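Local coordinates for ribosome hibernation protein YHBH (Vibrio cholerae serotype O1, PDB 4HEI) that associates with 100S ribosome dimers and probably inhibits translation in stationary phase by binding the small ribosomal subunit, at residues N4-H9 with H36-L41; D14-Y19 with N69-I74; F31-H36 with H55-E60; I49-L54 with H62-D67. One frame throughout, in Å; residues are numbered along the deposited sequence.

Interaction 1: N4-H9 with H36-L41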
loop_
_atom_site.group_PDB
_atom_site.type_symbol
_atom_site.label_atom_id
_atom_site.label_comp_id
_atom_site.label_asym_id
_atom_site.label_seq_id
_atom_site.Cartn_x
_atom_site.Cartn_y
_atom_site.Cartn_z
ATOM N N ASN A 4 -4.302 -6.419 5.493
ATOM C CA ASN A 4 -4.073 -6.269 6.919
ATOM C C ASN A 4 -3.355 -4.942 7.098
ATOM O O ASN A 4 -2.256 -4.749 6.586
ATOM C CB ASN A 4 -3.208 -7.404 7.482
ATOM C CG ASN A 4 -2.965 -7.256 8.976
ATOM O OD1 ASN A 4 -2.263 -6.346 9.415
ATOM N ND2 ASN A 4 -3.566 -8.137 9.766
ATOM N N ILE A 5 -3.990 -4.017 7.808
ATOM C CA ILE A 5 -3.392 -2.714 8.039
ATOM C C ILE A 5 -2.955 -2.601 9.485
ATOM O O ILE A 5 -3.761 -2.793 10.400
ATOM C CB ILE A 5 -4.393 -1.582 7.742
ATOM C CG1 ILE A 5 -4.913 -1.716 6.312
ATOM C CG2 ILE A 5 -3.731 -0.229 7.951
ATOM C CD1 ILE A 5 -6.007 -0.729 5.957
ATOM N N GLN A 6 -1.680 -2.291 9.686
ATOM C CA GLN A 6 -1.134 -2.132 11.026
ATOM C C GLN A 6 -0.507 -0.755 11.185
ATOM O O GLN A 6 0.013 -0.180 10.229
ATOM C CB GLN A 6 -0.077 -3.201 11.305
ATOM C CG GLN A 6 -0.609 -4.619 11.353
ATOM C CD GLN A 6 -1.630 -4.809 12.450
ATOM O OE1 GLN A 6 -1.406 -4.406 13.591
ATOM N NE2 GLN A 6 -2.757 -5.432 12.115
ATOM N N GLY A 7 -0.561 -0.231 12.405
ATOM C CA GLY A 7 0.028 1.064 12.676
ATOM C C GLY A 7 1.127 0.923 13.711
ATOM O O GLY A 7 1.111 -0.014 14.509
ATOM N N HIS A 8 2.089 1.837 13.685
ATOM C CA HIS A 8 3.192 1.828 14.644
ATOM C C HIS A 8 3.554 3.268 14.999
ATOM O O HIS A 8 3.917 4.056 14.124
ATOM C CB HIS A 8 4.415 1.124 14.057
ATOM C CG HIS A 8 5.598 1.108 14.976
ATOM N ND1 HIS A 8 5.671 0.286 16.079
ATOM C CD2 HIS A 8 6.740 1.834 14.969
ATOM C CE1 HIS A 8 6.809 0.507 16.714
ATOM N NE2 HIS A 8 7.476 1.441 16.061
ATOM N N HIS A 9 3.459 3.601 16.281
ATOM C CA HIS A 9 3.763 4.949 16.751
ATOM C C HIS A 9 2.908 5.962 16.004
ATOM O O HIS A 9 3.403 6.978 15.530
ATOM C CB HIS A 9 5.245 5.275 16.540
ATOM C CG HIS A 9 6.170 4.496 17.424
ATOM N ND1 HIS A 9 7.537 4.679 17.416
ATOM C CD2 HIS A 9 5.925 3.537 18.348
ATOM C CE1 HIS A 9 8.093 3.868 18.298
ATOM N NE2 HIS A 9 7.137 3.164 18.878
ATOM N N HIS A 36 -2.652 -11.939 -0.585
ATOM C CA HIS A 36 -2.524 -11.234 0.681
ATOM C C HIS A 36 -1.849 -9.880 0.518
ATOM O O HIS A 36 -0.961 -9.704 -0.317
ATOM C CB HIS A 36 -1.750 -12.069 1.706
ATOM C CG HIS A 36 -2.612 -13.003 2.500
ATOM N ND1 HIS A 36 -3.030 -14.226 2.018
ATOM C CD2 HIS A 36 -3.152 -12.883 3.737
ATOM C CE1 HIS A 36 -3.788 -14.818 2.926
ATOM N NE2 HIS A 36 -3.879 -14.024 3.977
ATOM N N VAL A 37 -2.292 -8.921 1.320
ATOM C CA VAL A 37 -1.729 -7.579 1.296
ATOM C C VAL A 37 -1.458 -7.111 2.720
ATOM O O VAL A 37 -2.306 -7.254 3.602
ATOM C CB VAL A 37 -2.696 -6.563 0.645
ATOM C CG1 VAL A 37 -2.120 -5.154 0.751
ATOM C CG2 VAL A 37 -2.950 -6.934 -0.814
ATOM N N GLN A 38 -0.265 -6.570 2.947
ATOM C CA GLN A 38 0.079 -6.036 4.256
ATOM C C GLN A 38 0.425 -4.568 4.077
ATOM O O GLN A 38 1.110 -4.197 3.129
ATOM C CB GLN A 38 1.289 -6.737 4.861
ATOM C CG GLN A 38 1.744 -6.127 6.183
ATOM C CD GLN A 38 0.731 -6.332 7.309
ATOM O OE1 GLN A 38 0.268 -7.453 7.540
ATOM N NE2 GLN A 38 0.399 -5.257 8.020
ATOM N N VAL A 39 -0.062 -3.739 4.986
ATOM C CA VAL A 39 0.216 -2.321 4.944
ATOM C C VAL A 39 0.602 -1.899 6.347
ATOM O O VAL A 39 -0.019 -2.319 7.321
ATOM C CB VAL A 39 -1.026 -1.492 4.495
ATOM C CG1 VAL A 39 -0.719 0.012 4.592
ATOM C CG2 VAL A 39 -1.388 -1.844 3.060
ATOM N N ILE A 40 1.654 -1.097 6.443
ATOM C CA ILE A 40 2.105 -0.584 7.725
ATOM C C ILE A 40 2.247 0.927 7.617
ATOM O O ILE A 40 2.926 1.439 6.723
ATOM C CB ILE A 40 3.468 -1.178 8.147
ATOM C CG1 ILE A 40 3.339 -2.682 8.387
ATOM C CG2 ILE A 40 3.947 -0.515 9.433
ATOM C CD1 ILE A 40 4.620 -3.319 8.879
ATOM N N LEU A 41 1.595 1.631 8.536
ATOM C CA LEU A 41 1.645 3.085 8.586
ATOM C C LEU A 41 2.365 3.427 9.884
ATOM O O LEU A 41 1.988 2.949 10.948
ATOM C CB LEU A 41 0.231 3.672 8.600
ATOM C CG LEU A 41 -0.683 3.219 7.450
ATOM C CD1 LEU A 41 -1.991 3.983 7.507
ATOM C CD2 LEU A 41 0.004 3.445 6.120
#

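Interaction 2: D14-Y19 with N69-I74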
loop_
_atom_site.group_PDB
_atom_site.type_symbol
_atom_site.label_atom_id
_atom_site.label_comp_id
_atom_site.label_asym_id
_atom_site.label_seq_id
_atom_site.Cartn_x
_atom_site.Cartn_y
_atom_site.Cartn_z
ATOM N N ASP A 14 -9.924 5.400 11.498
ATOM C CA ASP A 14 -10.763 4.670 10.558
ATOM C C ASP A 14 -10.694 5.329 9.190
ATOM O O ASP A 14 -10.887 4.669 8.172
ATOM C CB ASP A 14 -12.208 4.627 11.046
ATOM C CG ASP A 14 -12.370 3.779 12.287
ATOM O OD1 ASP A 14 -11.918 2.614 12.265
ATOM O OD2 ASP A 14 -12.943 4.275 13.278
ATOM N N SER A 15 -10.419 6.630 9.171
ATOM C CA SER A 15 -10.306 7.353 7.911
ATOM C C SER A 15 -9.104 6.831 7.133
ATOM O O SER A 15 -9.183 6.634 5.923
ATOM C CB SER A 15 -10.147 8.855 8.154
ATOM O OG SER A 15 -9.917 9.533 6.928
ATOM N N MET A 16 -7.987 6.621 7.825
ATOM C CA MET A 16 -6.794 6.106 7.173
ATOM C C MET A 16 -7.098 4.730 6.605
ATOM O O MET A 16 -6.819 4.453 5.439
ATOM C CB MET A 16 -5.627 5.993 8.162
ATOM C CG MET A 16 -4.772 7.239 8.266
ATOM S SD MET A 16 -3.526 7.068 9.560
ATOM C CE MET A 16 -4.236 8.090 10.827
ATOM N N GLN A 17 -7.674 3.869 7.433
ATOM C CA GLN A 17 -7.999 2.528 6.986
ATOM C C GLN A 17 -8.988 2.558 5.832
ATOM O O GLN A 17 -8.811 1.840 4.847
ATOM C CB GLN A 17 -8.531 1.695 8.155
ATOM C CG GLN A 17 -7.440 1.388 9.173
ATOM C CD GLN A 17 -7.869 0.396 10.233
ATOM O OE1 GLN A 17 -8.527 0.754 11.208
ATOM N NE2 GLN A 17 -7.503 -0.864 10.042
ATOM N N ASP A 18 -10.016 3.396 5.940
ATOM C CA ASP A 18 -11.002 3.506 4.868
ATOM C C ASP A 18 -10.319 3.960 3.581
ATOM O O ASP A 18 -10.576 3.421 2.500
ATOM C CB ASP A 18 -12.106 4.506 5.233
ATOM C CG ASP A 18 -13.008 4.005 6.348
ATOM O OD1 ASP A 18 -13.081 2.778 6.554
ATOM O OD2 ASP A 18 -13.660 4.840 7.010
ATOM N N TYR A 19 -9.443 4.951 3.705
ATOM C CA TYR A 19 -8.725 5.476 2.553
ATOM C C TYR A 19 -7.864 4.392 1.917
ATOM O O TYR A 19 -7.865 4.224 0.697
ATOM C CB TYR A 19 -7.840 6.656 2.973
ATOM C CG TYR A 19 -7.193 7.365 1.812
ATOM C CD1 TYR A 19 -7.958 8.111 0.918
ATOM C CD2 TYR A 19 -5.820 7.282 1.596
ATOM C CE1 TYR A 19 -7.371 8.755 -0.160
ATOM C CE2 TYR A 19 -5.225 7.919 0.520
ATOM C CZ TYR A 19 -6.006 8.653 -0.353
ATOM O OH TYR A 19 -5.426 9.285 -1.421
ATOM N N ASN A 69 2.721 14.354 5.308
ATOM C CA ASN A 69 1.306 14.011 5.485
ATOM C C ASN A 69 1.087 12.529 5.147
ATOM O O ASN A 69 1.463 12.071 4.075
ATOM C CB ASN A 69 0.429 14.888 4.584
ATOM C CG ASN A 69 -1.046 14.556 4.703
ATOM O OD1 ASN A 69 -1.548 13.653 4.034
ATOM N ND2 ASN A 69 -1.743 15.277 5.571
ATOM N N MET A 70 0.472 11.789 6.063
ATOM C CA MET A 70 0.243 10.356 5.867
ATOM C C MET A 70 -0.600 9.995 4.647
ATOM O O MET A 70 -0.303 9.035 3.946
ATOM C CB MET A 70 -0.385 9.744 7.124
ATOM C CG MET A 70 -0.554 8.225 7.062
ATOM S SD MET A 70 1.011 7.354 6.756
ATOM C CE MET A 70 1.694 7.351 8.385
ATOM N N TYR A 71 -1.648 10.761 4.379
ATOM C CA TYR A 71 -2.482 10.460 3.226
ATOM C C TYR A 71 -1.697 10.652 1.941
ATOM O O TYR A 71 -1.863 9.896 0.983
ATOM C CB TYR A 71 -3.740 11.329 3.254
ATOM C CG TYR A 71 -4.699 10.919 4.347
ATOM C CD1 TYR A 71 -5.663 9.938 4.125
ATOM C CD2 TYR A 71 -4.619 11.489 5.615
ATOM C CE1 TYR A 71 -6.525 9.534 5.131
ATOM C CE2 TYR A 71 -5.478 11.093 6.635
ATOM C CZ TYR A 71 -6.429 10.118 6.389
ATOM O OH TYR A 71 -7.279 9.728 7.392
ATOM N N ALA A 72 -0.825 11.655 1.919
ATOM C CA ALA A 72 0.006 11.910 0.751
ATOM C C ALA A 72 1.021 10.769 0.638
ATOM O O ALA A 72 1.394 10.357 -0.461
ATOM C CB ALA A 72 0.729 13.244 0.899
ATOM N N ALA A 73 1.470 10.269 1.784
ATOM C CA ALA A 73 2.426 9.162 1.802
ATOM C C ALA A 73 1.776 7.935 1.165
ATOM O O ALA A 73 2.385 7.249 0.344
ATOM C CB ALA A 73 2.844 8.851 3.239
ATOM N N ILE A 74 0.531 7.667 1.545
ATOM C CA ILE A 74 -0.192 6.528 1.000
ATOM C C ILE A 74 -0.374 6.672 -0.506
ATOM O O ILE A 74 -0.229 5.704 -1.246
ATOM C CB ILE A 74 -1.563 6.368 1.688
ATOM C CG1 ILE A 74 -1.346 6.008 3.163
ATOM C CG2 ILE A 74 -2.385 5.289 0.992
ATOM C CD1 ILE A 74 -2.583 6.160 4.016
#

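Interaction 3: F31-H36 with H55-E60. With 3CO (cobalt (III) ion), chain D.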
loop_
_atom_site.group_PDB
_atom_site.type_symbol
_atom_site.label_atom_id
_atom_site.label_comp_id
_atom_site.label_asym_id
_atom_site.label_seq_id
_atom_site.Cartn_x
_atom_site.Cartn_y
_atom_site.Cartn_z
ATOM N N PHE A 31 -5.307 -5.232 -11.555
ATOM C CA PHE A 31 -4.422 -6.339 -11.218
ATOM C C PHE A 31 -5.261 -7.287 -10.387
ATOM O O PHE A 31 -5.484 -7.042 -9.203
ATOM C CB PHE A 31 -3.250 -5.815 -10.400
ATOM C CG PHE A 31 -2.616 -4.605 -10.996
ATOM C CD1 PHE A 31 -1.816 -4.712 -12.127
ATOM C CD2 PHE A 31 -2.859 -3.346 -10.460
ATOM C CE1 PHE A 31 -1.265 -3.580 -12.720
ATOM C CE2 PHE A 31 -2.316 -2.209 -11.042
ATOM C CZ PHE A 31 -1.514 -2.327 -12.178
ATOM N N ASP A 32 -5.707 -8.375 -11.004
ATOM C CA ASP A 32 -6.588 -9.333 -10.341
ATOM C C ASP A 32 -5.964 -10.567 -9.692
ATOM O O ASP A 32 -6.683 -11.491 -9.305
ATOM C CB ASP A 32 -7.661 -9.778 -11.334
ATOM C CG ASP A 32 -7.075 -10.467 -12.549
ATOM O OD1 ASP A 32 -7.798 -10.601 -13.559
ATOM O OD2 ASP A 32 -5.895 -10.882 -12.494
ATOM N N HIS A 33 -4.642 -10.590 -9.557
ATOM C CA HIS A 33 -3.982 -11.735 -8.949
ATOM C C HIS A 33 -3.354 -11.406 -7.592
ATOM O O HIS A 33 -2.395 -12.043 -7.162
ATOM C CB HIS A 33 -2.926 -12.286 -9.902
ATOM C CG HIS A 33 -3.481 -12.709 -11.225
ATOM N ND1 HIS A 33 -4.540 -13.583 -11.340
ATOM C CD2 HIS A 33 -3.120 -12.386 -12.490
ATOM C CE1 HIS A 33 -4.806 -13.784 -12.618
ATOM N NE2 HIS A 33 -3.959 -13.069 -13.337
ATOM N N ILE A 34 -3.915 -10.401 -6.931
ATOM C CA ILE A 34 -3.465 -9.951 -5.620
ATOM C C ILE A 34 -4.094 -10.802 -4.522
ATOM O O ILE A 34 -5.310 -10.784 -4.332
ATOM C CB ILE A 34 -3.865 -8.476 -5.377
ATOM C CG1 ILE A 34 -3.172 -7.568 -6.396
ATOM C CG2 ILE A 34 -3.502 -8.069 -3.951
ATOM C CD1 ILE A 34 -3.620 -6.119 -6.339
ATOM N N ASN A 35 -3.264 -11.546 -3.800
ATOM C CA ASN A 35 -3.751 -12.391 -2.723
ATOM C C ASN A 35 -3.658 -11.643 -1.395
ATOM O O ASN A 35 -4.494 -10.786 -1.108
ATOM C CB ASN A 35 -2.951 -13.693 -2.694
ATOM C CG ASN A 35 -3.007 -14.425 -4.025
ATOM O OD1 ASN A 35 -4.084 -14.613 -4.589
ATOM N ND2 ASN A 35 -1.849 -14.830 -4.535
ATOM N N HIS A 36 -2.652 -11.939 -0.585
ATOM C CA HIS A 36 -2.524 -11.234 0.681
ATOM C C HIS A 36 -1.849 -9.880 0.518
ATOM O O HIS A 36 -0.961 -9.704 -0.317
ATOM C CB HIS A 36 -1.750 -12.069 1.706
ATOM C CG HIS A 36 -2.612 -13.003 2.500
ATOM N ND1 HIS A 36 -3.030 -14.226 2.018
ATOM C CD2 HIS A 36 -3.152 -12.883 3.737
ATOM C CE1 HIS A 36 -3.788 -14.818 2.926
ATOM N NE2 HIS A 36 -3.879 -14.024 3.977
ATOM N N HIS A 55 1.236 -9.747 -2.157
ATOM C CA HIS A 55 1.576 -11.105 -2.545
ATOM C C HIS A 55 0.686 -11.468 -3.722
ATOM O O HIS A 55 -0.519 -11.674 -3.569
ATOM C CB HIS A 55 1.354 -12.033 -1.358
ATOM C CG HIS A 55 2.176 -11.670 -0.154
ATOM N ND1 HIS A 55 3.372 -12.287 0.148
ATOM C CD2 HIS A 55 1.996 -10.715 0.790
ATOM C CE1 HIS A 55 3.894 -11.727 1.227
ATOM N NE2 HIS A 55 3.078 -10.770 1.635
ATOM N N VAL A 56 1.296 -11.521 -4.900
ATOM C CA VAL A 56 0.590 -11.829 -6.136
ATOM C C VAL A 56 1.035 -13.189 -6.659
ATOM O O VAL A 56 1.952 -13.804 -6.114
ATOM C CB VAL A 56 0.877 -10.754 -7.210
ATOM C CG1 VAL A 56 0.509 -9.374 -6.680
ATOM C CG2 VAL A 56 2.347 -10.785 -7.598
ATOM N N ASN A 57 0.386 -13.662 -7.717
ATOM C CA ASN A 57 0.737 -14.957 -8.279
ATOM C C ASN A 57 2.216 -15.090 -8.642
ATOM O O ASN A 57 2.712 -14.439 -9.563
ATOM C CB ASN A 57 -0.142 -15.256 -9.497
ATOM C CG ASN A 57 -1.501 -15.823 -9.107
ATOM O OD1 ASN A 57 -2.221 -15.242 -8.293
ATOM N ND2 ASN A 57 -1.854 -16.966 -9.688
ATOM N N GLN A 58 2.912 -15.930 -7.883
ATOM C CA GLN A 58 4.330 -16.205 -8.091
ATOM C C GLN A 58 5.268 -15.015 -7.900
ATOM O O GLN A 58 6.351 -14.983 -8.484
ATOM C CB GLN A 58 4.545 -16.792 -9.487
ATOM C CG GLN A 58 3.723 -18.036 -9.764
ATOM C CD GLN A 58 3.910 -18.551 -11.176
ATOM O OE1 GLN A 58 3.724 -17.814 -12.146
ATOM N NE2 GLN A 58 4.274 -19.824 -11.300
ATOM N N ALA A 59 4.870 -14.039 -7.087
ATOM C CA ALA A 59 5.736 -12.890 -6.857
ATOM C C ALA A 59 5.271 -11.968 -5.737
ATOM O O ALA A 59 4.167 -12.095 -5.223
ATOM C CB ALA A 59 5.891 -12.094 -8.148
ATOM N N GLU A 60 6.152 -11.049 -5.365
ATOM C CA GLU A 60 5.871 -10.067 -4.333
ATOM C C GLU A 60 6.182 -8.695 -4.863
ATOM O O GLU A 60 7.135 -8.510 -5.622
ATOM C CB GLU A 60 6.739 -10.280 -3.096
ATOM C CG GLU A 60 6.234 -11.290 -2.115
ATOM C CD GLU A 60 7.136 -11.358 -0.900
ATOM O OE1 GLU A 60 8.364 -11.437 -1.085
ATOM O OE2 GLU A 60 6.621 -11.326 0.232
HETATM CO CO 3CO D . 4.148 -14.123 -0.149
#

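Interaction 4: I49-L54 with H62-D67. With 3CO (cobalt (III) ion), chain C.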
loop_
_atom_site.group_PDB
_atom_site.type_symbol
_atom_site.label_atom_id
_atom_site.label_comp_id
_atom_site.label_asym_id
_atom_site.label_seq_id
_atom_site.Cartn_x
_atom_site.Cartn_y
_atom_site.Cartn_z
ATOM N N ILE A 49 5.317 7.493 7.298
ATOM C CA ILE A 49 5.747 6.396 6.441
ATOM C C ILE A 49 4.669 5.365 6.154
ATOM O O ILE A 49 3.988 4.899 7.062
ATOM C CB ILE A 49 6.955 5.697 7.092
ATOM C CG1 ILE A 49 8.057 6.734 7.346
ATOM C CG2 ILE A 49 7.440 4.548 6.215
ATOM C CD1 ILE A 49 9.248 6.212 8.139
ATOM N N ALA A 50 4.514 5.014 4.879
ATOM C CA ALA A 50 3.533 4.009 4.470
ATOM C C ALA A 50 4.294 2.882 3.787
ATOM O O ALA A 50 5.058 3.121 2.850
ATOM C CB ALA A 50 2.512 4.613 3.500
ATOM N N GLU A 51 4.087 1.662 4.273
ATOM C CA GLU A 51 4.746 0.477 3.748
ATOM C C GLU A 51 3.706 -0.515 3.256
ATOM O O GLU A 51 2.611 -0.617 3.825
ATOM C CB GLU A 51 5.562 -0.218 4.844
ATOM C CG GLU A 51 6.606 0.638 5.555
ATOM C CD GLU A 51 7.341 -0.136 6.637
ATOM O OE1 GLU A 51 8.260 0.433 7.268
ATOM O OE2 GLU A 51 7.003 -1.318 6.864
ATOM N N ALA A 52 4.047 -1.259 2.210
ATOM C CA ALA A 52 3.133 -2.272 1.691
ATOM C C ALA A 52 3.846 -3.428 1.004
ATOM O O ALA A 52 4.881 -3.251 0.342
ATOM C CB ALA A 52 2.125 -1.640 0.719
ATOM N N THR A 53 3.288 -4.620 1.179
ATOM C CA THR A 53 3.800 -5.819 0.548
ATOM C C THR A 53 2.585 -6.497 -0.056
ATOM O O THR A 53 1.621 -6.804 0.655
ATOM C CB THR A 53 4.451 -6.793 1.561
ATOM O OG1 THR A 53 5.488 -6.117 2.282
ATOM C CG2 THR A 53 5.063 -7.983 0.829
ATOM N N LEU A 54 2.613 -6.691 -1.365
ATOM C CA LEU A 54 1.515 -7.346 -2.054
ATOM C C LEU A 54 1.992 -8.720 -2.513
ATOM O O LEU A 54 3.037 -8.848 -3.158
ATOM C CB LEU A 54 1.075 -6.531 -3.272
ATOM C CG LEU A 54 0.844 -5.021 -3.157
ATOM C CD1 LEU A 54 0.129 -4.533 -4.414
ATOM C CD2 LEU A 54 0.033 -4.694 -1.925
ATOM N N HIS A 62 6.780 -4.907 -3.312
ATOM C CA HIS A 62 7.042 -4.213 -2.061
ATOM C C HIS A 62 7.536 -2.797 -2.306
ATOM O O HIS A 62 8.292 -2.544 -3.248
ATOM C CB HIS A 62 8.069 -5.015 -1.230
ATOM C CG HIS A 62 8.625 -4.272 -0.051
ATOM N ND1 HIS A 62 9.707 -3.425 -0.148
ATOM C CD2 HIS A 62 8.236 -4.235 1.246
ATOM C CE1 HIS A 62 9.961 -2.896 1.037
ATOM N NE2 HIS A 62 9.083 -3.371 1.901
ATOM N N ALA A 63 7.076 -1.879 -1.469
ATOM C CA ALA A 63 7.494 -0.492 -1.563
ATOM C C ALA A 63 7.142 0.298 -0.313
ATOM O O ALA A 63 6.251 -0.080 0.443
ATOM C CB ALA A 63 6.854 0.158 -2.781
ATOM N N HIS A 64 7.869 1.390 -0.108
ATOM C CA HIS A 64 7.650 2.303 1.003
ATOM C C HIS A 64 7.586 3.690 0.374
ATOM O O HIS A 64 8.158 3.918 -0.697
ATOM C CB HIS A 64 8.831 2.328 1.980
ATOM C CG HIS A 64 9.027 1.065 2.757
ATOM N ND1 HIS A 64 9.904 0.984 3.816
ATOM C CD2 HIS A 64 8.481 -0.168 2.624
ATOM C CE1 HIS A 64 9.892 -0.244 4.301
ATOM N NE2 HIS A 64 9.037 -0.962 3.596
ATOM N N ALA A 65 6.916 4.610 1.055
ATOM C CA ALA A 65 6.817 5.996 0.608
ATOM C C ALA A 65 6.655 6.832 1.872
ATOM O O ALA A 65 6.041 6.384 2.843
ATOM C CB ALA A 65 5.611 6.179 -0.322
ATOM N N ASP A 66 7.237 8.027 1.894
ATOM C CA ASP A 66 7.094 8.866 3.077
ATOM C C ASP A 66 6.733 10.293 2.706
ATOM O O ASP A 66 6.971 10.731 1.582
ATOM C CB ASP A 66 8.364 8.833 3.942
ATOM C CG ASP A 66 9.516 9.604 3.338
ATOM O OD1 ASP A 66 10.518 9.804 4.055
ATOM O OD2 ASP A 66 9.431 10.009 2.162
ATOM N N ASP A 67 6.154 11.009 3.662
ATOM C CA ASP A 67 5.716 12.374 3.427
ATOM C C ASP A 67 5.445 13.038 4.770
ATOM O O ASP A 67 5.420 12.371 5.804
ATOM C CB ASP A 67 4.433 12.317 2.579
ATOM C CG ASP A 67 4.046 13.660 1.996
ATOM O OD1 ASP A 67 3.410 14.469 2.704
ATOM O OD2 ASP A 67 4.389 13.894 0.820
HETATM CO CO 3CO C . 8.861 -2.846 3.894
#

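Interaction 1: N4-H9 with H36-L41
The amides of Asn-4, Gln-6 and Gln-38 meet on one face of two parallel strands. OD1 of Asn-4 takes two N-H groups: NE2 of Gln-6, in its own strand, at 2.9 Å and NE2 of Gln-38, across the pair, at 3.2 Å. The donors come from opposite faces of the Asn-4 amide, each tilted out of its plane. The Gln-38 chain bends at chi2 (67°), which sets CD beside Asn-4; its NE2 also donates to Val-39 O at 3.0 Å, entering well above that carbonyl plane. Val-39 O thus accepts twice, its other donor being Gln-6 N at 2.9 Å. Beneath the amides the backbone ladder runs from Asn-4 N, bound to Val-37 O, to His-8 N, bound to Leu-41 O. The axes of 4-8 and 36-41 cross at -20° with even spacing; the pair belongs to a left-handed beta-alpha-beta crossover, whose helix 14-27 covers the opposite, apolar face. There CG1 of Ile-5 lies 4.3 Å from CB of Val-39. Ile-5 packs further on Gln-17 and Val-20, while Phe-24 touches both Val-37 and Val-39. On its far side strand 36-41 continues the sheet through backbone bonds between Gln-38 and Thr-53 and between Ile-40 and Glu-51.

Interaction 2: D14-Y19 with N69-I74
The hydroxyls of Ser-15 and Tyr-71 share a hydrogen bond of 2.7 Å between OG and OH, and either may be the donor. With OG anti to the backbone N (chi1 175°), Ser-15 turns its hydroxyl to the phenol at the start of helix 14-27. The Tyr-71 side chain bridges from helix 70-91 to its neighbour and meets three residues there. Met-16 crosses it at about a right angle, CG lying 3.8 Å from CZ of Tyr-71. Tyr-19 takes the ring in a T-shaped stack: the edge of Tyr-71 points at the face of Tyr-19, the planes stand 71° apart, and the centroids are separated by 5.4 Å. CD1 of Tyr-71 makes the closest approach, 3.7 Å from CD2 of Tyr-19 and displaced toward the rim of that face. One turn along helix 70-91, CG2 of Ile-74 reaches CE2 of Tyr-19 at 3.9 Å. Nearer the sheet, SD of Met-16 rests 4.1 Å from CG of Met-70, the two side chains roughly perpendicular; both also pack on Leu-41 of strand 34-44. Asn-69 is the N-cap of helix 70-91, its OD1 accepting from Ala-72 N at 3.0 Å on a lone pair, while Asp-67 holds its backbone N. The axes of segments 14-19 and 70-74 run 16° from parallel and 11.1 Å apart at closest approach, a spacing bridged by large side chains. Two helices packed side by side on one face of a four-stranded sheet are the helical layer of the beta-alpha-beta-beta-beta-alpha fold of the HPF/YfiA family.

Interaction 3: F31-H36 with H55-E60
His-55 and His-36 join their strands through one straight backbone bond, His-55 N to His-36 O at 2.9 Å with an N-H...O angle of 164°. Next to it Asn-35 N donates to His-55 O at 2.8 Å, and CB of Asn-35 comes within 3.3 Å of the same His-55 O. On the buried side CG1 of Ile-34 meets CG1 of Val-56 at 4.1 Å, their side chains crossing obliquely, while His-88 of helix 70-91 packs on Val-56. These contacts close the far end of the antiparallel hairpin formed by strands 34-44 and 47-56. Just beyond it the chain reverses again in a type II beta turn, Val-56 to Ala-59, leading into strand 59-67; Val-56 and Ala-59 bond to each other through both their backbone N-H and C=O groups. Toward the exposed end the pairing slackens. Asn-57 N reaches His-33 O at 3.3 Å in a bond that is weak and bent, although CA of Val-56 also approaches His-33 O at 3.2 Å. CG of His-55 is anti to the carbonyl carbon (chi1 -59°), which sets it beside the His-36 carbonyl; the ring lies with its CD2 edge by His-36 O, in plane, and ND1 turned to the metal. ND1 of His-55 binds a cobalt(III) ion at 2.0 Å, and Glu-60 passes close by, its OE2 3.8 Å from the metal, too long for a metal bond.

Interaction 4: I49-L54 with H62-D67
Different first torsions on His-62 and His-64 help bring their rings together: CG is anti to the backbone N in His-62 (chi1 168°), but anti to the carbonyl carbon in His-64 (chi1 -68°). The two NE2 atoms converge on one cobalt(III) ion, at 2.1 Å from His-62 and 1.9 Å from His-64; a third ligand atom comes from elsewhere in the structure. Across the strands Glu-51 lies alongside His-64, pointing the same way. Its CG sits over the ring centre in a CH-pi contact, 3.5 Å from the centroid, and its extended chain stacks the carboxylate on the ring with planes 6° apart. Arg-42 of strand 34-44 holds OE1 of Glu-51 in a salt bridge, while OE2 lies 3.8 Å from the metal, beyond bonding distance. At the His-62 edge, OG1 of Thr-53 comes in plane to 3.5 Å from CD2. The histidine face rides on an antiparallel hairpin in which Ala-50 pairs with Ala-65, and Ala-52 with Ala-63, through four backbone bonds. These alanines point to the other face, where Leu-77 of helix 70-91 packs on Ala-50 and Ala-52. Two histidines separated by one residue on a strand present their imidazoles on one side, suited to share a metal. Coordination through NE2 is consistent with imidazoles unprotonated at that nitrogen, and the nearby carboxylate probably offsets some of the metal's positive charge.

Overall arrangement
Interactions 1, 3 and 4 lie in one mixed four-stranded sheet, in strand order 2-8, 34-44, 47-56, 59-67, whereas interaction 2 joins the two helices packed on its one face. Interaction 1 pairs the first two strands; interaction 3, about 17 Å away between centres, shares strand 34-44 and His-36 with it. Interaction 4, about 9 Å from interaction 1, completes the sheet at the C-terminal hairpin. Interaction 2 encloses interactions 3 and 4 along the chain and touches interactions 1 and 4, Leu-41 packing against both helices. Its centre is about 22 Å from that of interaction 3, across the chain's centre. Together they tie four strands and two helices into the two-layer HPF/YfiA fold.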